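Local coordinates for cell wall surface anchor family protein (Streptococcus agalactiae serogroup V, PDB 3PF2) that builds the shaft of the type 1 pilus as its major pilin, represented here by a calcium-binding C-terminal fragment with Ig-like domains, at residues 71-74 with 75-78; 124-127 with 128-131; 161-164 with 165-169. All coordinates share one frame; numbering follows the deposited sequence.

Interaction 1 (71-74 with 75-78); sequences TLNR and DEHY
L72, on edge strand 70-72, lies against H77 and Y78 where the chain makes a tight turn and leaves one antiparallel sheet of the Ig-like domain for strand 78-81, an edge strand of another. Its CD2 sits over one face of the H77 imidazole in a CH-pi contact, 4.0 Å from the ring centroid and 17° off the normal; CG of E76 covers the opposite face, which leaves the ring clamped between two aliphatic groups. With CG anti to the carbonyl carbon (chi1 -54°), H77 turns its ring back under L72. Helix 100-106 packs here too, L106 touching L72 and I103 touching H77. At the edge of the Y78 ring a water bridges the L72 carbonyl to the phenol, 2.6 Å from L72 O and 2.5 Å from Y78 OH.

N73 contributes its backbone. Its carbonyl oxygen accepts from two successive amides, H77 N at 2.9 Å and E76 N at 3.1 Å from N73 O, the H77 bond being the straighter (175°). This double grip, together with D75 N bonded to Y78 O, pins the turn.

R74 follows, and its CA rests on a face of the Y78 ring in a second CH-pi contact. The extended arginine chain then runs outward beside D75. R74 NE and D75 OD2 stay 4.1 Å apart, oppositely charged but with no N-H aimed at the oxygen. A second water links the two residues instead, accepting from R74 NE at 3.0 Å and donating to D75 OD1 at 2.9 Å.

Interaction 2 (124-127 with 128-131); sequences ANTD and DAAF
A type I beta turn from T126 to A129 lies at the heart of this loop, which leads from helix 116-121 into strand 132-140 of the Cna-B-like pilin domain, and the side chain of N125 clips its two arms together. The turn is closed by A129 N donating to T126 O at 3.1 Å; the return bond, from T126 N to A129 O, is weak at 3.4 Å. One residue further out on the first arm, the N125 amide reaches across and engages the backbone of F131 twice. F131 N donates to N125 OD1 over 3.1 Å, and N125 ND2 donates to F131 O over 2.9 Å with a more bent geometry (138° at the hydrogen). In both bonds the donor stands above the acceptor's carbonyl plane.

The same amide lies flat over the F131 ring, the two planes only 15° apart, with N125 CG 3.7 Å above the ring and displaced toward its rim. Chi1 of F131 (65°) sets CG between its own N and carbonyl carbon, folding the phenyl back beneath N125 and bringing its CE2 edge to within 3.3 Å of A124 O. That carbonyl also holds a water, which donates to both A124 O and A129 O and so bridges the two arms.

Beyond the loop, N125 ND2 also bonds to E133 OE1, G68 N makes a weak hydrogen bond to N125 OD1, and D127 OD1 bonds to S69 OG. With two acceptors for ND2, two backbone donors for OD1, one of them weak, and an aromatic face beneath, the amide's rotation is well defined: its oxygen and nitrogen could not trade places without setting like against like.

Interaction 3 (161-164 with 165-169); sequences TPDK and ADNPK. With CA (calcium ion), chain C.
The D163 and N167 side chains come toward each other from opposite directions, and their flat ends meet beside a calcium ion that both bind. The D163 carboxylate gives OD1 to the metal at 2.4 Å and turns OD2 to N167, whose ND2 donates to it at 2.9 Å. That bond is nearly straight (164°), lies in the amide plane and uses the syn lone pair of OD2, although carboxylate and amide are rotated 39° from each other. The N167 amide is therefore held through both its heteroatoms, with OD1 on the calcium ion at 2.4 Å and ND2 on the aspartate.

T161 crosses N167 at about a right angle. It chelates through its carbonyl O and, at 2.6 Å, through OG1; a chi1 of 53° swings that hydroxyl inward. A165 adds its carbonyl O to the metal, close to both D163 OD1 and N167 OD1, while A165 N donates to D163 OD1 from above the carboxylate plane, 3.1 Å away. D163 OD1 thus serves both metal and backbone.

Alternate residues from D159 to N167 supply ligands. The ion has eight protein oxygen contacts, five from this loop and three from D159 and E45, which complete the site. The loop connects antiparallel strands 155-159 and 169-171, the latter an edge of its sheet, and E45 immediately precedes strand 46-52, which flanks 155-159 on its other side.

How the interactions relate
Interactions 1, 2 and 3 follow one another along the chain; all are local contacts within or next to loops and turns between strands or helices, none touching another. The centres of interactions 1 and 2 lie 18 Å apart, with nearest atoms about 8 Å apart. Strand 57-67 and the residues after it link them: I65 and I67 back the turn at 71-78, while G68 and S69 reach the loop at 124-131. Interaction 3 is more remote, about 16 Å from interaction 1 and 17 Å from interaction 2 at the nearest atoms. It alone contains calcium ligands; the F131 side chain of interaction 2 stands about 10 Å from the other calcium ion, whose ligands include D12.

Interaction 1 (71-74 with 75-78)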
loop_
_atom_site.group_PDB
_atom_site.type_symbol
_atom_site.label_atom_id
_atom_site.label_comp_id
_atom_site.label_asym_id
_atom_site.label_seq_id
_atom_site.Cartn_x
_atom_site.Cartn_y
_atom_site.Cartn_z
ATOM N N THR A 71 -9.344 1.821 -24.300
ATOM C CA THR A 71 -9.922 1.224 -23.101
ATOM C C THR A 71 -10.550 -0.137 -23.387
ATOM O O THR A 71 -11.246 -0.310 -24.399
ATOM C CB THR A 71 -11.003 2.145 -22.482
ATOM O OG1 THR A 71 -10.479 3.471 -22.320
ATOM C CG2 THR A 71 -11.474 1.608 -21.156
ATOM N N LEU A 72 -10.302 -1.094 -22.494
ATOM C CA LEU A 72 -11.022 -2.365 -22.494
ATOM C C LEU A 72 -12.138 -2.369 -21.450
ATOM O O LEU A 72 -11.982 -1.820 -20.358
ATOM C CB LEU A 72 -10.066 -3.541 -22.267
ATOM C CG LEU A 72 -8.920 -3.750 -23.258
ATOM C CD1 LEU A 72 -8.152 -5.010 -22.884
ATOM C CD2 LEU A 72 -9.393 -3.842 -24.696
ATOM N N ASN A 73 -13.260 -3.003 -21.783
ATOM C CA ASN A 73 -14.466 -2.909 -20.958
ATOM C C ASN A 73 -14.800 -4.187 -20.211
ATOM O O ASN A 73 -14.776 -5.275 -20.781
ATOM C CB ASN A 73 -15.653 -2.470 -21.817
ATOM C CG ASN A 73 -15.308 -1.310 -22.725
ATOM O OD1 ASN A 73 -15.524 -1.371 -23.934
ATOM N ND2 ASN A 73 -14.744 -0.246 -22.149
ATOM N N ARG A 74 -15.127 -4.048 -18.933
ATOM C CA ARG A 74 -15.461 -5.186 -18.090
ATOM C C ARG A 74 -16.680 -5.926 -18.630
ATOM O O ARG A 74 -17.644 -5.306 -19.068
ATOM C CB ARG A 74 -15.696 -4.748 -16.637
ATOM C CG ARG A 74 -15.740 -5.916 -15.663
ATOM C CD ARG A 74 -15.934 -5.464 -14.242
ATOM N NE ARG A 74 -16.301 -6.586 -13.376
ATOM C CZ ARG A 74 -16.402 -6.514 -12.053
ATOM N NH1 ARG A 74 -16.157 -5.373 -11.426
ATOM N NH2 ARG A 74 -16.753 -7.585 -11.354
ATOM N N ASP A 75 -16.602 -7.254 -18.599
ATOM C CA ASP A 75 -17.631 -8.163 -19.117
ATOM C C ASP A 75 -17.811 -8.158 -20.637
ATOM O O ASP A 75 -18.542 -8.988 -21.176
ATOM C CB ASP A 75 -18.950 -8.018 -18.347
ATOM C CG ASP A 75 -18.821 -8.441 -16.883
ATOM O OD1 ASP A 75 -18.243 -9.517 -16.591
ATOM O OD2 ASP A 75 -19.305 -7.693 -16.007
ATOM N N GLU A 76 -17.145 -7.237 -21.329
ATOM C CA GLU A 76 -17.055 -7.288 -22.789
ATOM C C GLU A 76 -15.747 -7.987 -23.203
ATOM O O GLU A 76 -15.765 -9.002 -23.918
ATOM C CB GLU A 76 -17.156 -5.883 -23.397
ATOM C CG GLU A 76 -16.982 -5.828 -24.927
ATOM C CD GLU A 76 -17.096 -4.421 -25.503
ATOM O OE1 GLU A 76 -17.271 -3.458 -24.722
ATOM O OE2 GLU A 76 -17.004 -4.272 -26.746
ATOM N N HIS A 77 -14.620 -7.447 -22.734
ATOM C CA HIS A 77 -13.295 -7.962 -23.107
ATOM C C HIS A 77 -12.666 -8.873 -22.052
ATOM O O HIS A 77 -11.751 -9.647 -22.363
ATOM C CB HIS A 77 -12.332 -6.812 -23.400
ATOM C CG HIS A 77 -12.826 -5.838 -24.426
ATOM N ND1 HIS A 77 -12.930 -6.151 -25.764
ATOM C CD2 HIS A 77 -13.220 -4.548 -24.312
ATOM C CE1 HIS A 77 -13.380 -5.099 -26.428
ATOM N NE2 HIS A 77 -13.557 -4.112 -25.569
ATOM N N TYR A 78 -13.153 -8.782 -20.815
ATOM C CA TYR A 78 -12.543 -9.485 -19.684
ATOM C C TYR A 78 -13.520 -9.662 -18.528
ATOM O O TYR A 78 -14.527 -8.958 -18.451
ATOM C CB TYR A 78 -11.289 -8.726 -19.199
ATOM C CG TYR A 78 -11.562 -7.359 -18.570
ATOM C CD1 TYR A 78 -11.896 -7.256 -17.219
ATOM C CD2 TYR A 78 -11.469 -6.184 -19.314
ATOM C CE1 TYR A 78 -12.149 -6.037 -16.629
ATOM C CE2 TYR A 78 -11.716 -4.922 -18.712
ATOM C CZ TYR A 78 -12.057 -4.874 -17.372
ATOM O OH TYR A 78 -12.312 -3.668 -16.741
HETATM O O HOH W 1 -11.756 -1.449 -17.831
HETATM O O HOH W 2 -16.462 -9.444 -14.304
#

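Interaction 2 (124-127 with 128-131)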
loop_
_atom_site.group_PDB
_atom_site.type_symbol
_atom_site.label_atom_id
_atom_site.label_comp_id
_atom_site.label_asym_id
_atom_site.label_seq_id
_atom_site.Cartn_x
_atom_site.Cartn_y
_atom_site.Cartn_z
ATOM N N ALA A 124 4.327 6.054 -19.001
ATOM C CA ALA A 124 3.134 6.428 -19.734
ATOM C C ALA A 124 2.740 5.231 -20.584
ATOM O O ALA A 124 3.543 4.321 -20.803
ATOM C CB ALA A 124 3.394 7.662 -20.617
ATOM N N ASN A 125 1.497 5.242 -21.043
ATOM C CA ASN A 125 0.958 4.168 -21.888
ATOM C C ASN A 125 0.227 4.901 -23.009
ATOM O O ASN A 125 -0.828 5.493 -22.797
ATOM C CB ASN A 125 0.023 3.279 -21.063
ATOM C CG ASN A 125 -0.444 2.031 -21.803
ATOM O OD1 ASN A 125 -0.061 1.781 -22.933
ATOM N ND2 ASN A 125 -1.308 1.262 -21.158
ATOM N N THR A 126 0.853 4.905 -24.181
ATOM C CA THR A 126 0.409 5.697 -25.325
ATOM C C THR A 126 0.349 4.818 -26.579
ATOM O O THR A 126 0.906 3.723 -26.605
ATOM C CB THR A 126 1.361 6.881 -25.609
ATOM O OG1 THR A 126 2.673 6.399 -25.944
ATOM C CG2 THR A 126 1.461 7.841 -24.409
ATOM N N ASP A 127 -0.307 5.315 -27.629
ATOM C CA ASP A 127 -0.386 4.562 -28.890
ATOM C C ASP A 127 0.969 4.288 -29.521
ATOM O O ASP A 127 1.123 3.296 -30.249
ATOM C CB ASP A 127 -1.233 5.307 -29.914
ATOM C CG ASP A 127 -2.705 5.272 -29.604
ATOM O OD1 ASP A 127 -3.144 4.582 -28.657
ATOM O OD2 ASP A 127 -3.437 5.952 -30.350
ATOM N N ASP A 128 1.936 5.172 -29.272
ATOM C CA ASP A 128 3.270 5.040 -29.840
ATOM C C ASP A 128 4.221 4.247 -28.941
ATOM O O ASP A 128 5.362 3.991 -29.314
ATOM C CB ASP A 128 3.843 6.423 -30.173
ATOM C CG ASP A 128 3.137 7.071 -31.348
ATOM O OD1 ASP A 128 2.653 6.333 -32.234
ATOM O OD2 ASP A 128 3.058 8.315 -31.390
ATOM N N ALA A 129 3.734 3.868 -27.757
ATOM C CA ALA A 129 4.470 3.021 -26.804
ATOM C C ALA A 129 3.461 2.298 -25.909
ATOM O O ALA A 129 3.303 2.617 -24.722
ATOM C CB ALA A 129 5.461 3.850 -25.988
ATOM N N ALA A 130 2.775 1.310 -26.492
ATOM C CA ALA A 130 1.579 0.726 -25.876
ATOM C C ALA A 130 1.832 -0.607 -25.203
ATOM O O ALA A 130 2.616 -1.429 -25.697
ATOM C CB ALA A 130 0.466 0.552 -26.916
ATOM N N PHE A 131 1.133 -0.823 -24.092
ATOM C CA PHE A 131 1.165 -2.091 -23.368
ATOM C C PHE A 131 -0.139 -2.247 -22.585
ATOM O O PHE A 131 -0.940 -1.305 -22.519
ATOM C CB PHE A 131 2.400 -2.156 -22.447
ATOM C CG PHE A 131 2.388 -1.141 -21.341
ATOM C CD1 PHE A 131 1.861 -1.477 -20.088
ATOM C CD2 PHE A 131 2.908 0.146 -21.543
ATOM C CE1 PHE A 131 1.825 -0.528 -19.046
ATOM C CE2 PHE A 131 2.876 1.087 -20.499
ATOM C CZ PHE A 131 2.339 0.729 -19.254
HETATM O O HOH W 3 5.053 2.967 -22.703
#

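Interaction 3 (161-164 with 165-169)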
loop_
_atom_site.group_PDB
_atom_site.type_symbol
_atom_site.label_atom_id
_atom_site.label_comp_id
_atom_site.label_asym_id
_atom_site.label_seq_id
_atom_site.Cartn_x
_atom_site.Cartn_y
_atom_site.Cartn_z
ATOM N N THR A 161 -0.480 -20.319 -28.736
ATOM C CA THR A 161 -0.599 -21.256 -29.863
ATOM C C THR A 161 -2.048 -21.532 -30.279
ATOM O O THR A 161 -2.810 -22.086 -29.503
ATOM C CB THR A 161 0.131 -22.587 -29.579
ATOM O OG1 THR A 161 -0.323 -23.135 -28.335
ATOM C CG2 THR A 161 1.632 -22.360 -29.530
ATOM N N PRO A 162 -2.421 -21.161 -31.522
ATOM C CA PRO A 162 -3.778 -21.417 -32.006
ATOM C C PRO A 162 -3.916 -22.876 -32.468
ATOM O O PRO A 162 -4.303 -23.136 -33.606
ATOM C CB PRO A 162 -3.922 -20.444 -33.182
ATOM C CG PRO A 162 -2.533 -20.272 -33.714
ATOM C CD PRO A 162 -1.582 -20.494 -32.531
ATOM N N ASP A 163 -3.609 -23.810 -31.573
ATOM C CA ASP A 163 -3.563 -25.228 -31.924
ATOM C C ASP A 163 -4.739 -26.046 -31.369
ATOM O O ASP A 163 -4.740 -27.284 -31.454
ATOM C CB ASP A 163 -2.204 -25.830 -31.515
ATOM C CG ASP A 163 -1.943 -25.754 -30.017
ATOM O OD1 ASP A 163 -2.748 -25.132 -29.279
ATOM O OD2 ASP A 163 -0.934 -26.338 -29.570
ATOM N N LYS A 164 -5.741 -25.364 -30.807
ATOM C CA LYS A 164 -6.905 -26.022 -30.199
ATOM C C LYS A 164 -6.529 -26.928 -29.036
ATOM O O LYS A 164 -7.267 -27.857 -28.673
ATOM C CB LYS A 164 -7.709 -26.801 -31.249
ATOM C CG LYS A 164 -8.073 -25.993 -32.465
ATOM C CD LYS A 164 -8.766 -26.884 -33.479
ATOM C CE LYS A 164 -8.654 -26.299 -34.867
ATOM N NZ LYS A 164 -9.468 -27.103 -35.839
ATOM N N ALA A 165 -5.375 -26.650 -28.439
ATOM C CA ALA A 165 -4.901 -27.440 -27.323
ATOM C C ALA A 165 -4.550 -26.507 -26.182
ATOM O O ALA A 165 -3.930 -25.468 -26.397
ATOM C CB ALA A 165 -3.680 -28.263 -27.738
ATOM N N ASP A 166 -4.964 -26.901 -24.980
ATOM C CA ASP A 166 -4.796 -26.105 -23.770
ATOM C C ASP A 166 -3.361 -26.284 -23.242
ATOM O O ASP A 166 -3.080 -27.243 -22.523
ATOM C CB ASP A 166 -5.814 -26.581 -22.727
ATOM C CG ASP A 166 -5.811 -25.741 -21.455
ATOM O OD1 ASP A 166 -5.411 -24.565 -21.492
ATOM O OD2 ASP A 166 -6.238 -26.267 -20.414
ATOM N N ASN A 167 -2.471 -25.354 -23.597
ATOM C CA ASN A 167 -1.043 -25.453 -23.262
ATOM C C ASN A 167 -0.410 -24.098 -22.899
ATOM O O ASN A 167 0.488 -23.603 -23.589
ATOM C CB ASN A 167 -0.272 -26.178 -24.378
ATOM C CG ASN A 167 -0.716 -25.763 -25.772
ATOM O OD1 ASN A 167 -1.129 -24.621 -26.004
ATOM N ND2 ASN A 167 -0.620 -26.700 -26.722
ATOM N N PRO A 168 -0.889 -23.493 -21.801
ATOM C CA PRO A 168 -0.395 -22.166 -21.439
ATOM C C PRO A 168 1.034 -22.178 -20.859
ATOM O O PRO A 168 1.558 -23.240 -20.465
ATOM C CB PRO A 168 -1.385 -21.719 -20.365
ATOM C CG PRO A 168 -1.816 -22.991 -19.722
ATOM C CD PRO A 168 -1.939 -23.951 -20.875
ATOM N N LYS A 169 1.640 -20.994 -20.818
ATOM C CA LYS A 169 2.960 -20.782 -20.241
ATOM C C LYS A 169 2.853 -19.587 -19.309
ATOM O O LYS A 169 2.013 -18.701 -19.534
ATOM C CB LYS A 169 3.969 -20.434 -21.333
ATOM C CG LYS A 169 4.167 -21.518 -22.413
ATOM C CD LYS A 169 4.904 -20.938 -23.615
ATOM C CE LYS A 169 6.379 -20.737 -23.321
ATOM N NZ LYS A 169 7.143 -20.241 -24.499
HETATM CA CA CA C . -2.745 -23.585 -27.472
HETATM O O HOH W 4 1.397 -22.641 -26.109
#